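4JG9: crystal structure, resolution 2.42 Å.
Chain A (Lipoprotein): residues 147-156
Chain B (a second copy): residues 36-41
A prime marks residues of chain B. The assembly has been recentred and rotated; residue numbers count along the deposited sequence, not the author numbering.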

# COMPACT_ATOMS: atom_id res chain seq x y z
N MSE A 147 -2.53 -11.92 7.81
CA MSE A 147 -3.18 -11.37 6.63
C MSE A 147 -4.58 -10.88 6.93
O MSE A 147 -5.20 -11.31 7.90
CB MSE A 147 -3.28 -12.44 5.54
CG MSE A 147 -1.97 -13.13 5.23
SE MSE A 147 -2.14 -14.40 3.74
CE MSE A 147 -3.08 -15.75 4.61
N SER A 148 -5.08 -10.02 6.05
CA SER A 148 -6.46 -9.57 6.12
C SER A 148 -6.93 -9.16 4.73
O SER A 148 -6.21 -8.48 4.01
CB SER A 148 -6.59 -8.40 7.10
OG SER A 148 -7.96 -8.09 7.33
N LEU A 149 -8.12 -9.62 4.34
CA LEU A 149 -8.76 -9.22 3.08
C LEU A 149 -9.97 -8.34 3.38
O LEU A 149 -10.75 -8.64 4.28
CB LEU A 149 -9.21 -10.44 2.27
CG LEU A 149 -8.19 -11.22 1.43
CD1 LEU A 149 -7.29 -10.23 0.70
CD2 LEU A 149 -7.40 -12.19 2.27
N PRO A 150 -10.13 -7.25 2.62
CA PRO A 150 -11.17 -6.25 2.90
C PRO A 150 -12.60 -6.69 2.67
O PRO A 150 -13.50 -6.09 3.26
CB PRO A 150 -10.81 -5.09 1.95
CG PRO A 150 -10.00 -5.71 0.87
CD PRO A 150 -9.25 -6.85 1.51
N SER A 151 -12.85 -7.69 1.83
CA SER A 151 -14.23 -8.11 1.61
C SER A 151 -14.28 -9.57 1.20
O SER A 151 -13.29 -10.12 0.74
CB SER A 151 -14.91 -7.24 0.55
OG SER A 151 -14.42 -7.52 -0.75
N SER A 152 -15.46 -10.18 1.35
CA SER A 152 -15.62 -11.60 1.07
C SER A 152 -15.75 -11.86 -0.43
O SER A 152 -16.37 -11.08 -1.15
CB SER A 152 -16.85 -12.14 1.78
OG SER A 152 -18.04 -11.64 1.20
N GLY A 153 -15.20 -12.99 -0.86
CA GLY A 153 -15.23 -13.38 -2.25
C GLY A 153 -13.93 -14.06 -2.63
O GLY A 153 -13.12 -14.40 -1.76
N LEU A 154 -13.70 -14.24 -3.93
CA LEU A 154 -12.46 -14.83 -4.40
C LEU A 154 -11.40 -13.75 -4.62
O LEU A 154 -11.69 -12.64 -5.11
CB LEU A 154 -12.71 -15.62 -5.69
CG LEU A 154 -13.65 -16.83 -5.62
CD1 LEU A 154 -13.95 -17.40 -7.00
CD2 LEU A 154 -13.04 -17.91 -4.75
N TRP A 155 -10.18 -14.08 -4.21
CA TRP A 155 -9.03 -13.21 -4.33
C TRP A 155 -7.90 -14.02 -4.93
O TRP A 155 -7.68 -15.17 -4.53
CB TRP A 155 -8.59 -12.72 -2.95
CG TRP A 155 -9.55 -11.75 -2.32
CD1 TRP A 155 -10.69 -12.05 -1.63
CD2 TRP A 155 -9.45 -10.31 -2.32
NE1 TRP A 155 -11.31 -10.89 -1.21
CE2 TRP A 155 -10.57 -9.82 -1.62
CE3 TRP A 155 -8.53 -9.40 -2.85
CZ2 TRP A 155 -10.79 -8.45 -1.43
CZ3 TRP A 155 -8.74 -8.04 -2.67
CH2 TRP A 155 -9.86 -7.58 -1.97
N VAL A 156 -7.17 -13.44 -5.87
CA VAL A 156 -5.96 -14.06 -6.37
C VAL A 156 -4.76 -13.49 -5.62
O VAL A 156 -4.67 -12.28 -5.37
CB VAL A 156 -5.78 -13.89 -7.90
CG1 VAL A 156 -5.67 -12.41 -8.28
CG2 VAL A 156 -4.56 -14.69 -8.39
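Chain B, residues 36-41: STQVNA

Contacts between copies of a protein need no shared sheet: two irregular segments can be joined by a few backbone carbonyls, each met by a side chain, and the lipoprotein of 4JG9 illustrates this. Chain A runs as loop from Ser148 to Ser152 and enters a strand at Gly153, whereas Thr37′ to Ala41′ of chain B has no regular structure. Thr37′ and Gln38′ have compact backbone angles (phi/psi -84/-12° and -105/-30°); from Val39′ the chain is extended. The backbones come closest at Ser151 and Thr37′, with CA atoms 4.9 Å apart, and chain B then proceeds past Pro150 to bring Asn40′ to Ser148, so the two run in opposite senses here.

Pro150 points toward chain B and forms the centre of the contact, its CB 3.5 Å from both Ser36′ O and Val39′ O and its CG 3.7 Å from Thr37′ O. Polar anchors lie to either side along the chain. Ser151 OG donates to Thr37′ O at 2.7 Å, while Asn40′ ND2 donates to Ser148 O at 2.8 Å. A water bridges Asn40′ OD1 and Ser148 OG, 2.6 Å from each. Trp155, its NE1 bonded to Ser151 O at 2.9 Å, presents its ring edge to chain B, with CH2 3.5 Å from Gln38′ O.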

# COMPACT_ATOMS: atom_id res chain seq x y z
N SER B 36 -13.51 0.37 2.16
CA SER B 36 -13.51 -0.16 0.79
C SER B 36 -13.59 -1.69 0.79
O SER B 36 -13.03 -2.37 1.65
CB SER B 36 -12.26 0.32 0.02
OG SER B 36 -12.21 -0.21 -1.31
N THR B 37 -14.30 -2.22 -0.20
CA THR B 37 -14.41 -3.65 -0.38
C THR B 37 -13.20 -4.15 -1.18
O THR B 37 -12.96 -5.35 -1.24
CB THR B 37 -15.67 -4.01 -1.18
OG1 THR B 37 -15.70 -3.24 -2.39
CG2 THR B 37 -16.93 -3.73 -0.38
N GLN B 38 -12.45 -3.22 -1.76
CA GLN B 38 -11.48 -3.57 -2.80
C GLN B 38 -10.01 -3.57 -2.39
O GLN B 38 -9.20 -4.32 -2.96
CB GLN B 38 -11.69 -2.65 -4.00
CG GLN B 38 -13.14 -2.66 -4.48
CD GLN B 38 -13.55 -3.99 -5.09
OE1 GLN B 38 -12.83 -4.54 -5.92
NE2 GLN B 38 -14.67 -4.53 -4.63
N VAL B 39 -9.65 -2.73 -1.43
CA VAL B 39 -8.26 -2.63 -0.99
C VAL B 39 -8.18 -2.48 0.51
O VAL B 39 -9.16 -2.09 1.16
CB VAL B 39 -7.52 -1.43 -1.63
CG1 VAL B 39 -7.60 -1.48 -3.14
CG2 VAL B 39 -8.10 -0.12 -1.10
N ASN B 40 -7.00 -2.77 1.07
CA ASN B 40 -6.72 -2.49 2.47
C ASN B 40 -6.19 -1.07 2.64
O ASN B 40 -5.60 -0.49 1.72
CB ASN B 40 -5.70 -3.48 3.03
CG ASN B 40 -6.32 -4.81 3.39
OD1 ASN B 40 -7.42 -4.85 3.96
ND2 ASN B 40 -5.64 -5.91 3.05
N ALA B 41 -6.36 -0.52 3.83
CA ALA B 41 -5.86 0.79 4.16
C ALA B 41 -5.35 0.73 5.60
O ALA B 41 -5.66 -0.21 6.33
CB ALA B 41 -6.97 1.83 4.03
O HOH W 1 -8.77 -6.30 5.61